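Ribulose-bisphosphate carboxylase (Alicyclobacillus acidocaldarius subsp. acidocaldarius, PDB 4NAS) belongs to the RuBisCO large-chain family, pairing an N-terminal domain with a TIM-barrel catalytic domain, and forms a two-chain assembly with bound calcium. Local coordinates at residues V13-L19 with A76-Y82; G154-L160 with Y186-R192; V241-A245 with A269-L274; A377-W383 with R398-A404. All coordinates share one frame; numbering follows the deposited sequence. Where two conformers were deposited one is given.

Contact 1 (V13-L19 with A76-Y82)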
# COMPACT_ATOMS: atom_id res chain seq x y z
N VAL B 13 -9.64 -11.92 14.88
CA VAL B 13 -8.81 -10.72 14.91
C VAL B 13 -9.64 -9.61 15.52
O VAL B 13 -10.73 -9.33 15.04
CB VAL B 13 -8.42 -10.30 13.48
CG1 VAL B 13 -7.76 -8.91 13.48
CG2 VAL B 13 -7.52 -11.34 12.85
N VAL B 14 -9.13 -8.98 16.58
CA VAL B 14 -9.86 -7.86 17.16
C VAL B 14 -9.15 -6.55 16.81
O VAL B 14 -8.00 -6.30 17.23
CB VAL B 14 -10.02 -7.99 18.69
CG1 VAL B 14 -10.84 -6.84 19.23
CG2 VAL B 14 -10.69 -9.33 19.04
N ALA B 15 -9.83 -5.74 16.02
CA ALA B 15 -9.32 -4.45 15.60
C ALA B 15 -9.96 -3.32 16.41
O ALA B 15 -11.15 -3.33 16.68
CB ALA B 15 -9.57 -4.23 14.12
N THR B 16 -9.13 -2.36 16.81
CA THR B 16 -9.56 -1.16 17.49
C THR B 16 -9.42 0.00 16.55
O THR B 16 -8.32 0.22 16.01
CB THR B 16 -8.68 -0.87 18.71
OG1 THR B 16 -8.75 -1.96 19.63
CG2 THR B 16 -9.12 0.41 19.42
N TYR B 17 -10.52 0.73 16.33
CA TYR B 17 -10.54 1.92 15.48
C TYR B 17 -10.78 3.17 16.32
O TYR B 17 -11.52 3.12 17.30
CB TYR B 17 -11.66 1.83 14.43
CG TYR B 17 -11.60 0.56 13.63
CD1 TYR B 17 -10.81 0.48 12.48
CD2 TYR B 17 -12.30 -0.56 14.04
CE1 TYR B 17 -10.73 -0.69 11.76
CE2 TYR B 17 -12.24 -1.74 13.32
CZ TYR B 17 -11.46 -1.81 12.19
OH TYR B 17 -11.40 -2.97 11.47
N ARG B 18 -10.12 4.26 15.94
CA ARG B 18 -10.42 5.58 16.48
C ARG B 18 -11.18 6.32 15.39
O ARG B 18 -10.70 6.43 14.25
CB ARG B 18 -9.12 6.36 16.76
CG ARG B 18 -9.36 7.80 17.27
CD ARG B 18 -8.18 8.73 16.94
NE ARG B 18 -8.36 10.08 17.49
CZ ARG B 18 -8.93 11.10 16.84
NH1 ARG B 18 -9.41 10.94 15.62
NH2 ARG B 18 -9.03 12.28 17.43
N LEU B 19 -12.34 6.87 15.72
CA LEU B 19 -13.16 7.55 14.72
C LEU B 19 -13.98 8.69 15.31
O LEU B 19 -14.21 8.73 16.53
CB LEU B 19 -14.09 6.55 14.02
CG LEU B 19 -15.00 5.67 14.91
CD1 LEU B 19 -16.31 6.36 15.26
CD2 LEU B 19 -15.28 4.33 14.26
N ALA B 76 -14.46 8.37 19.37
CA ALA B 76 -14.65 7.11 20.06
C ALA B 76 -13.71 6.04 19.54
O ALA B 76 -13.15 6.14 18.44
CB ALA B 76 -16.10 6.66 19.93
N GLU B 77 -13.53 5.01 20.37
CA GLU B 77 -12.87 3.79 19.94
C GLU B 77 -13.92 2.70 19.85
O GLU B 77 -14.83 2.62 20.69
CB GLU B 77 -11.78 3.38 20.92
CG GLU B 77 -10.49 4.17 20.74
CD GLU B 77 -9.38 3.68 21.63
OE1 GLU B 77 -9.60 2.69 22.37
OE2 GLU B 77 -8.28 4.28 21.60
N ILE B 78 -13.82 1.88 18.82
CA ILE B 78 -14.71 0.75 18.66
C ILE B 78 -13.81 -0.45 18.46
O ILE B 78 -12.81 -0.33 17.75
CB ILE B 78 -15.59 0.95 17.44
CG1 ILE B 78 -16.57 2.09 17.68
CG2 ILE B 78 -16.34 -0.33 17.10
CD1 ILE B 78 -17.33 2.50 16.46
N ASP B 79 -14.14 -1.57 19.10
CA ASP B 79 -13.42 -2.83 18.88
C ASP B 79 -14.33 -3.78 18.11
O ASP B 79 -15.47 -4.01 18.52
CB ASP B 79 -13.03 -3.49 20.21
CG ASP B 79 -12.10 -2.64 21.07
OD1 ASP B 79 -11.31 -1.84 20.54
OD2 ASP B 79 -12.14 -2.81 22.31
N ILE B 80 -13.85 -4.33 16.99
CA ILE B 80 -14.62 -5.30 16.21
C ILE B 80 -13.86 -6.64 16.11
O ILE B 80 -12.65 -6.65 15.84
CB ILE B 80 -14.91 -4.79 14.77
CG1 ILE B 80 -15.63 -3.43 14.80
CG2 ILE B 80 -15.73 -5.80 13.98
CD1 ILE B 80 -17.00 -3.46 15.51
N ALA B 81 -14.56 -7.76 16.35
CA ALA B 81 -13.96 -9.09 16.21
C ALA B 81 -14.32 -9.73 14.86
O ALA B 81 -15.50 -9.90 14.55
CB ALA B 81 -14.39 -9.99 17.35
N TYR B 82 -13.30 -10.07 14.08
CA TYR B 82 -13.46 -10.72 12.77
C TYR B 82 -12.99 -12.16 12.84
O TYR B 82 -11.79 -12.41 12.99
CB TYR B 82 -12.63 -10.00 11.70
CG TYR B 82 -12.98 -8.55 11.50
CD1 TYR B 82 -12.41 -7.57 12.32
CD2 TYR B 82 -13.88 -8.15 10.52
CE1 TYR B 82 -12.72 -6.25 12.16
CE2 TYR B 82 -14.19 -6.80 10.35
CZ TYR B 82 -13.60 -5.86 11.18
OH TYR B 82 -13.88 -4.52 11.07
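Val13, Ala15, Tyr17 and Leu19 pair with Tyr82, Ile80, Ile78 and Ala76, each pair tied by two backbone hydrogen bonds, which makes 13-19 and 76-82 antiparallel strands. One of the straightest links is Tyr82 N to Val13 O, 2.8 Å at 173°. Between these hydrogen-bonded pairs lie the non-hydrogen-bonded ones, where alpha carbons approach the opposite carbonyls, as Glu77 CA does Tyr17 O at 3.0 Å.

The face carrying Thr16, Arg18, Glu77 and Asp79 is largely polar, with Val14 and Ala81 at one end. Thr16 and Asp79 lie side by side, and OG1 of Thr16 donates to OD1 of Asp79 (2.7 Å) from well above the carboxylate plane. Arg64 of the next strand, 59-68, forms salt bridges with both Glu77 and Asp79, so the two acids share one cation.

Apolar contacts fill the other face. Leu19 CD2 packs against Ile78 CD1 at 3.5 Å, and Ile80 CG1 meets the edge of the Tyr17 ring at CE2 (4.1 Å). With CG beside its own backbone N (chi1 -53°), Tyr17 reaches along the sheet until its OH, bonded to the carbonyl of Val98, lies 3.0 Å from Tyr82 OH. Helices 26-36 and 91-99 cover this side, giving the two-layer alpha/beta sandwich of the RuBisCO N-terminal domain, with 12-22 and 73-83 as neighbouring strands of its sheet.

Contact 2 (G154-L160 with Y186-R192)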
# COMPACT_ATOMS: atom_id res chain seq x y z
N GLY B 154 23.93 7.69 -11.24
CA GLY B 154 24.85 8.44 -12.07
C GLY B 154 26.30 8.00 -11.98
O GLY B 154 27.10 8.26 -12.87
N LEU B 155 26.65 7.33 -10.89
CA LEU B 155 28.03 6.90 -10.66
C LEU B 155 28.37 5.58 -11.36
O LEU B 155 27.53 4.68 -11.48
CB LEU B 155 28.28 6.79 -9.15
CG LEU B 155 28.13 8.09 -8.36
CD1 LEU B 155 28.41 7.89 -6.87
CD2 LEU B 155 29.05 9.15 -8.95
N THR B 156 29.61 5.46 -11.83
CA THR B 156 30.12 4.23 -12.40
C THR B 156 30.34 3.17 -11.32
O THR B 156 30.47 3.49 -10.14
CB THR B 156 31.49 4.45 -13.09
OG1 THR B 156 32.50 4.70 -12.10
CG2 THR B 156 31.43 5.63 -14.05
N LEU B 157 30.42 1.92 -11.75
CA LEU B 157 30.75 0.82 -10.85
C LEU B 157 32.06 1.05 -10.10
O LEU B 157 32.16 0.77 -8.90
CB LEU B 157 30.80 -0.48 -11.65
CG LEU B 157 31.05 -1.77 -10.87
CD1 LEU B 157 30.16 -1.84 -9.64
CD2 LEU B 157 30.80 -2.96 -11.78
N ASP B 158 33.06 1.59 -10.80
CA ASP B 158 34.34 1.92 -10.19
C ASP B 158 34.21 3.00 -9.10
O ASP B 158 34.79 2.87 -8.02
CB ASP B 158 35.35 2.39 -11.24
CG ASP B 158 36.12 1.24 -11.86
OD1 ASP B 158 35.51 0.19 -12.18
OD2 ASP B 158 37.35 1.38 -12.02
N GLU B 159 33.46 4.05 -9.40
CA GLU B 159 33.23 5.10 -8.43
C GLU B 159 32.45 4.56 -7.23
O GLU B 159 32.74 4.89 -6.08
CB GLU B 159 32.46 6.26 -9.07
CG GLU B 159 33.28 6.99 -10.09
CD GLU B 159 32.49 7.95 -10.94
OE1 GLU B 159 33.11 8.73 -11.70
OE2 GLU B 159 31.25 7.93 -10.87
N LEU B 160 31.46 3.73 -7.52
CA LEU B 160 30.66 3.10 -6.48
C LEU B 160 31.54 2.27 -5.56
O LEU B 160 31.43 2.34 -4.33
CB LEU B 160 29.57 2.24 -7.12
CG LEU B 160 28.39 3.02 -7.72
CD1 LEU B 160 27.47 2.07 -8.48
CD2 LEU B 160 27.65 3.76 -6.60
N TYR B 186 24.47 1.96 -14.96
CA TYR B 186 25.91 2.03 -14.76
C TYR B 186 26.41 0.81 -13.98
O TYR B 186 27.54 0.36 -14.18
CB TYR B 186 26.27 3.33 -14.05
CG TYR B 186 25.63 4.53 -14.71
CD1 TYR B 186 26.18 5.09 -15.87
CD2 TYR B 186 24.46 5.07 -14.21
CE1 TYR B 186 25.58 6.17 -16.49
CE2 TYR B 186 23.85 6.16 -14.83
CZ TYR B 186 24.41 6.70 -15.96
OH TYR B 186 23.79 7.78 -16.57
N ALA B 187 25.57 0.27 -13.12
CA ALA B 187 25.94 -0.91 -12.35
C ALA B 187 24.69 -1.65 -11.90
O ALA B 187 23.91 -1.14 -11.12
CB ALA B 187 26.78 -0.52 -11.14
N THR B 188 24.52 -2.86 -12.42
CA THR B 188 23.42 -3.72 -12.04
C THR B 188 23.60 -4.20 -10.61
O THR B 188 24.73 -4.28 -10.11
CB THR B 188 23.36 -4.94 -12.95
OG1 THR B 188 24.52 -5.76 -12.73
CG2 THR B 188 23.29 -4.51 -14.39
N PRO B 189 22.49 -4.51 -9.93
CA PRO B 189 22.57 -5.06 -8.58
C PRO B 189 23.49 -6.30 -8.49
O PRO B 189 24.24 -6.44 -7.51
CB PRO B 189 21.11 -5.41 -8.28
CG PRO B 189 20.36 -4.27 -8.94
CD PRO B 189 21.12 -4.07 -10.27
N GLU B 190 23.45 -7.17 -9.49
CA GLU B 190 24.28 -8.36 -9.43
C GLU B 190 25.77 -8.01 -9.56
O GLU B 190 26.61 -8.61 -8.88
CB GLU B 190 23.85 -9.44 -10.44
CG GLU B 190 22.94 -9.02 -11.58
CD GLU B 190 21.49 -8.69 -11.16
OE1 GLU B 190 20.74 -9.57 -10.68
OE2 GLU B 190 21.11 -7.53 -11.34
N ASP B 191 26.08 -7.02 -10.39
CA ASP B 191 27.47 -6.57 -10.54
C ASP B 191 27.97 -5.85 -9.28
O ASP B 191 29.16 -5.92 -8.94
CB ASP B 191 27.64 -5.68 -11.77
CG ASP B 191 27.63 -6.47 -13.08
OD1 ASP B 191 27.77 -7.71 -13.04
OD2 ASP B 191 27.49 -5.83 -14.14
N ARG B 192 27.07 -5.14 -8.60
CA ARG B 192 27.42 -4.49 -7.34
C ARG B 192 27.72 -5.51 -6.25
O ARG B 192 28.69 -5.35 -5.50
CB ARG B 192 26.33 -3.52 -6.88
CG ARG B 192 26.07 -2.41 -7.88
CD ARG B 192 25.38 -1.21 -7.25
NE ARG B 192 24.13 -1.56 -6.59
CZ ARG B 192 22.94 -1.59 -7.18
NH1 ARG B 192 22.84 -1.33 -8.48
NH2 ARG B 192 21.85 -1.89 -6.48
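Two helix N-termini of the catalytic domain meet here, each capped by a threonine, as Tyr186 and Ala187 pack against the turn leading into helix 157-168. Thr156 and Glu159 form a capping box: Glu159 N donates to Thr156 OG1 (2.9 Å), and Thr156 N returns a bond to Glu159 OE2 from above the carboxylate plane. Thr188 caps helix 189-207 by accepting from Asp191 N.

The side chains around Ala187 pack through apolar atoms. The CB of Ala187 touches two leucines, 3.9 Å from Leu157 CD1 and 3.8 Å from Leu160 CD1. With CG anti to its backbone N (chi1 -176°), Leu157 reaches over to the other segment, where its methyls divide: CD1 goes to Ala187, while CD2 meets Asp191 CB at 4.2 Å, the two side chains crossing at about a right angle. Leu160 CD1 also rests on the aliphatic part of Arg192, whose guanidinium has partners beyond the contact, a salt bridge to Asp177 and a bond from NE to the Tyr213 hydroxyl.

At the other end, one face of the Tyr186 ring is covered by the backbone of Gly154. The Tyr186 hydroxyl is hydrogen-bonded to His56 of the second subunit, and Glu159 forms a salt bridge to Arg49 of that subunit, so this corner belongs to the dimer interface. Tightest of the packing is Tyr186 CB, 3.2 Å from Leu155 O.

Contact 3 (V241-A245 with A269-L274)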
# COMPACT_ATOMS: atom_id res chain seq x y z
N VAL B 241 14.60 -3.95 1.08
CA VAL B 241 13.30 -4.04 0.45
C VAL B 241 12.43 -2.88 0.89
O VAL B 241 12.24 -2.65 2.10
CB VAL B 241 12.59 -5.39 0.76
CG1 VAL B 241 11.27 -5.49 0.01
CG2 VAL B 241 13.47 -6.56 0.37
N ASN B 242 11.93 -2.14 -0.10
CA ASN B 242 10.86 -1.17 0.11
C ASN B 242 9.51 -1.88 0.29
O ASN B 242 8.69 -1.97 -0.63
CB ASN B 242 10.80 -0.21 -1.05
CG ASN B 242 12.05 0.67 -1.11
OD1 ASN B 242 12.37 1.39 -0.15
ND2 ASN B 242 12.77 0.59 -2.23
N VAL B 243 9.30 -2.37 1.49
CA VAL B 243 8.19 -3.29 1.74
C VAL B 243 6.82 -2.74 1.37
O VAL B 243 5.99 -3.40 0.70
CB VAL B 243 8.20 -3.74 3.19
CG1 VAL B 243 7.09 -4.76 3.43
CG2 VAL B 243 9.57 -4.33 3.52
N VAL B 244 6.54 -1.53 1.85
CA VAL B 244 5.23 -0.93 1.62
C VAL B 244 4.99 -0.63 0.13
O VAL B 244 3.86 -0.74 -0.37
CB VAL B 244 5.00 0.35 2.50
CG1 VAL B 244 3.62 1.02 2.21
CG2 VAL B 244 5.11 -0.01 3.99
N ALA B 245 6.04 -0.26 -0.60
CA ALA B 245 5.88 0.01 -2.03
C ALA B 245 5.49 -1.28 -2.76
O ALA B 245 4.66 -1.29 -3.69
CB ALA B 245 7.15 0.60 -2.61
N ALA B 269 10.09 3.31 3.30
CA ALA B 269 9.63 4.18 2.23
C ALA B 269 8.14 4.02 1.98
O ALA B 269 7.64 2.90 1.92
CB ALA B 269 10.41 3.91 0.95
N VAL B 270 7.44 5.16 1.88
CA VAL B 270 6.00 5.25 1.59
C VAL B 270 5.09 5.09 2.82
O VAL B 270 3.93 5.51 2.80
CB VAL B 270 5.55 4.29 0.42
CG1 VAL B 270 4.08 4.55 0.05
CG2 VAL B 270 6.43 4.51 -0.82
N SER B 271 5.61 4.53 3.90
CA SER B 271 4.78 4.19 5.07
C SER B 271 4.14 5.41 5.68
O SER B 271 3.03 5.33 6.20
CB SER B 271 5.62 3.49 6.12
OG SER B 271 6.74 4.30 6.49
N GLY B 272 4.85 6.53 5.65
CA GLY B 272 4.29 7.77 6.19
C GLY B 272 3.00 8.20 5.54
O GLY B 272 2.24 8.99 6.11
N ALA B 273 2.72 7.71 4.33
CA ALA B 273 1.46 8.04 3.69
C ALA B 273 0.31 7.33 4.39
O ALA B 273 -0.84 7.72 4.19
CB ALA B 273 1.48 7.66 2.19
N LEU B 274 0.63 6.31 5.19
CA LEU B 274 -0.39 5.57 5.92
C LEU B 274 -0.53 6.07 7.36
O LEU B 274 -1.62 6.12 7.88
CB LEU B 274 -0.09 4.06 5.92
CG LEU B 274 -0.24 3.35 4.57
CD1 LEU B 274 0.39 1.97 4.58
CD2 LEU B 274 -1.71 3.29 4.14
O HOH W 1 8.87 0.61 2.13
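Val244 makes the largest share of this contact, its side chain directed from the first turn of helix 243-246 onto 269-274. Its CB lies 3.7 Å from the carbonyl O of Ala269. From there the branches part. CG1, placed anti to the backbone N (chi1 178°), reaches Val270 CG1 at 4.2 Å and meets Leu274 CD1 tip to tip at 4.1 Å. CG2, on the branch beside the backbone N, packs on Ser271 CB; the hydroxyl of Ser271 is engaged elsewhere, bonded to the carbonyl of Pro268. Ala245 adds a looser touch, its CB against Val270 CG2.

Polar atoms meet through water. Water 1 donates to Ala269 O at 2.6 Å and accepts from Val244 N at 3.2 Å, spanning the start of the helix and the loop. Asn242, centre of an inverse gamma turn where strand 238-242 gives way to the helix, turns OD1 to Ala269 CB, 3.4 Å away.

The segments lie at and just beyond the C-terminal ends of neighbouring strands 238-242 and 264-267 of the barrel, the end at which TIM barrels carry their active sites. Val96 of the second subunit packs on Asn242 and Ala245, and a glycerol lies near Val244. Chemically, two junctions are held by methyl packing and one water, while Asn242 OD1, buried with no polar partner in the model, probably pays a desolvation cost.

Contact 4 (A377-W383 with R398-A404)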
# COMPACT_ATOMS: atom_id res chain seq x y z
N ALA B 377 34.53 6.36 14.78
CA ALA B 377 33.83 7.10 15.83
C ALA B 377 32.77 6.29 16.57
O ALA B 377 32.67 6.35 17.79
CB ALA B 377 33.18 8.34 15.25
N PHE B 378 31.95 5.56 15.82
CA PHE B 378 30.90 4.78 16.45
C PHE B 378 31.51 3.64 17.26
O PHE B 378 31.12 3.38 18.39
CB PHE B 378 29.88 4.25 15.43
CG PHE B 378 28.92 5.31 14.93
CD1 PHE B 378 27.80 5.65 15.68
CD2 PHE B 378 29.12 5.94 13.72
CE1 PHE B 378 26.91 6.63 15.24
CE2 PHE B 378 28.25 6.91 13.27
CZ PHE B 378 27.13 7.26 14.03
N PHE B 379 32.49 2.97 16.67
CA PHE B 379 33.21 1.94 17.40
C PHE B 379 33.92 2.48 18.66
O PHE B 379 33.98 1.78 19.69
CB PHE B 379 34.13 1.16 16.45
CG PHE B 379 33.38 0.19 15.56
CD1 PHE B 379 32.90 -1.01 16.07
CD2 PHE B 379 33.13 0.49 14.23
CE1 PHE B 379 32.19 -1.90 15.27
CE2 PHE B 379 32.41 -0.40 13.42
CZ PHE B 379 31.95 -1.60 13.94
N ASP B 380 34.41 3.72 18.62
CA ASP B 380 35.02 4.35 19.80
C ASP B 380 34.01 4.53 20.95
O ASP B 380 34.32 4.29 22.13
CB ASP B 380 35.64 5.71 19.43
CG ASP B 380 36.89 5.59 18.54
OD1 ASP B 380 37.59 4.56 18.65
OD2 ASP B 380 37.16 6.53 17.75
N ALA B 381 32.81 4.97 20.60
CA ALA B 381 31.72 5.14 21.55
C ALA B 381 31.23 3.80 22.09
O ALA B 381 30.89 3.68 23.27
CB ALA B 381 30.57 5.90 20.90
N ILE B 382 31.16 2.80 21.22
CA ILE B 382 30.84 1.44 21.65
C ILE B 382 31.86 1.00 22.69
O ILE B 382 31.51 0.49 23.76
CB ILE B 382 30.78 0.47 20.45
CG1 ILE B 382 29.47 0.69 19.68
CG2 ILE B 382 30.91 -1.00 20.93
CD1 ILE B 382 29.25 -0.23 18.48
N TRP B 383 33.14 1.23 22.40
CA TRP B 383 34.20 0.91 23.36
C TRP B 383 34.01 1.63 24.70
O TRP B 383 34.15 1.03 25.76
CB TRP B 383 35.58 1.24 22.79
CG TRP B 383 36.70 0.86 23.74
CD1 TRP B 383 37.37 -0.33 23.77
CD2 TRP B 383 37.23 1.65 24.81
NE1 TRP B 383 38.30 -0.32 24.78
CE2 TRP B 383 38.24 0.89 25.43
CE3 TRP B 383 36.96 2.94 25.29
CZ2 TRP B 383 38.97 1.36 26.52
CZ3 TRP B 383 37.69 3.41 26.36
CH2 TRP B 383 38.68 2.62 26.97
N ARG B 398 41.14 8.95 21.43
CA ARG B 398 40.53 8.53 20.18
C ARG B 398 40.04 9.73 19.36
O ARG B 398 38.96 10.24 19.60
CB ARG B 398 39.37 7.58 20.46
CG ARG B 398 39.81 6.28 21.13
CD ARG B 398 38.67 5.62 21.91
NE ARG B 398 39.16 4.44 22.62
CZ ARG B 398 39.83 4.48 23.77
NH1 ARG B 398 40.09 5.65 24.36
NH2 ARG B 398 40.25 3.36 24.33
N PRO B 399 40.87 10.17 18.40
CA PRO B 399 40.57 11.38 17.61
C PRO B 399 39.24 11.29 16.84
O PRO B 399 38.62 12.33 16.63
CB PRO B 399 41.76 11.48 16.66
CG PRO B 399 42.31 10.10 16.58
CD PRO B 399 42.11 9.53 17.95
N ALA B 400 38.83 10.10 16.43
CA ALA B 400 37.55 9.97 15.69
C ALA B 400 36.38 10.43 16.55
O ALA B 400 35.63 11.33 16.16
CB ALA B 400 37.35 8.54 15.21
N LEU B 401 36.23 9.81 17.72
CA LEU B 401 35.19 10.19 18.67
C LEU B 401 35.29 11.67 19.01
O LEU B 401 34.29 12.36 19.12
CB LEU B 401 35.31 9.36 19.94
CG LEU B 401 34.28 9.66 21.05
CD1 LEU B 401 32.85 9.43 20.54
CD2 LEU B 401 34.56 8.84 22.29
N ARG B 402 36.53 12.15 19.19
CA ARG B 402 36.80 13.54 19.49
C ARG B 402 36.15 14.48 18.47
O ARG B 402 35.41 15.40 18.83
CB ARG B 402 38.31 13.75 19.53
CG ARG B 402 38.78 15.17 19.68
CD ARG B 402 40.28 15.24 19.38
NE ARG B 402 40.55 15.58 17.98
CZ ARG B 402 41.69 15.29 17.34
NH1 ARG B 402 41.86 15.65 16.07
NH2 ARG B 402 42.65 14.62 17.96
N GLN B 403 36.44 14.26 17.19
CA GLN B 403 35.85 15.07 16.13
C GLN B 403 34.32 14.97 16.11
O GLN B 403 33.63 15.98 15.90
CB GLN B 403 36.43 14.67 14.77
CG GLN B 403 37.90 15.07 14.61
CD GLN B 403 38.48 14.70 13.26
OE1 GLN B 403 38.71 13.52 12.97
NE2 GLN B 403 38.75 15.71 12.43
N ALA B 404 33.81 13.77 16.33
CA ALA B 404 32.37 13.53 16.32
C ALA B 404 31.70 14.26 17.46
O ALA B 404 30.64 14.83 17.29
CB ALA B 404 32.07 12.04 16.41
O HOH W 2 39.65 7.40 17.09
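Ala377 and the alanines of helix 399-408 form the close-packed part of this contact, where the axes of 377-383 and 399-404 pass 8.0 Å apart at 101°. Small side chains permit the approach: Ala377 CB lies 4.0 Å from Ala404 CB and a little farther from Ala400 CB. Leu401 extends the apolar patch, resting its CD1 on Ala381 CB. Helix 391-394 also covers Leu401, while Pro342 packs on Ala377.

Toward the partly exposed side the contact becomes polar. Asp380 points at the beginning of helix 399-408, and its OD2 receives a weak bond from Leu401 N at 3.4 Å as well as one from water 2 at 2.7 Å. That water in turn accepts from Ala400 N, giving the carboxylate both a direct and a relayed hold on amides of the first turn. Asp380 OD1 lies near the guanidinium plane of Arg398, but 4.3 Å from NE, beyond a salt bridge.

Arg398 has two conformers. In the one described here its chain runs extended from CG to NE past Asp380, delivering the guanidinium flat over the six-membered ring of Trp383 as a cation-pi stack, planes 22° apart and CZ 3.7 Å from the ring centroid. NH1 is bonded to the carbonyl of Ala394. Besides this stack, the placing of Asp380 at the amides of a helix start probably adds a favourable charge-dipole attraction.

How the contacts relate
From the N terminus, contact 1 closes first, pairing strand 12-22 with 73-83 across 56 intervening residues inside the N-terminal domain. The other three follow in the catalytic domain, one after another along the chain, with no nesting or crossing. Contact 2 closes a loop of 25 residues between two helix starts, contact 3 joins what follows two neighbouring barrel strands, and contact 4 fastens helix 371-386 to the C-terminal helix. Contacts 1 and 4 lie on opposite sides of the chain's centre, their centres about 48 Å apart, whereas contact 3 is nearest the middle. Contacts 2 and 3 both touch the second subunit, linking barrel elements to the dimer interface.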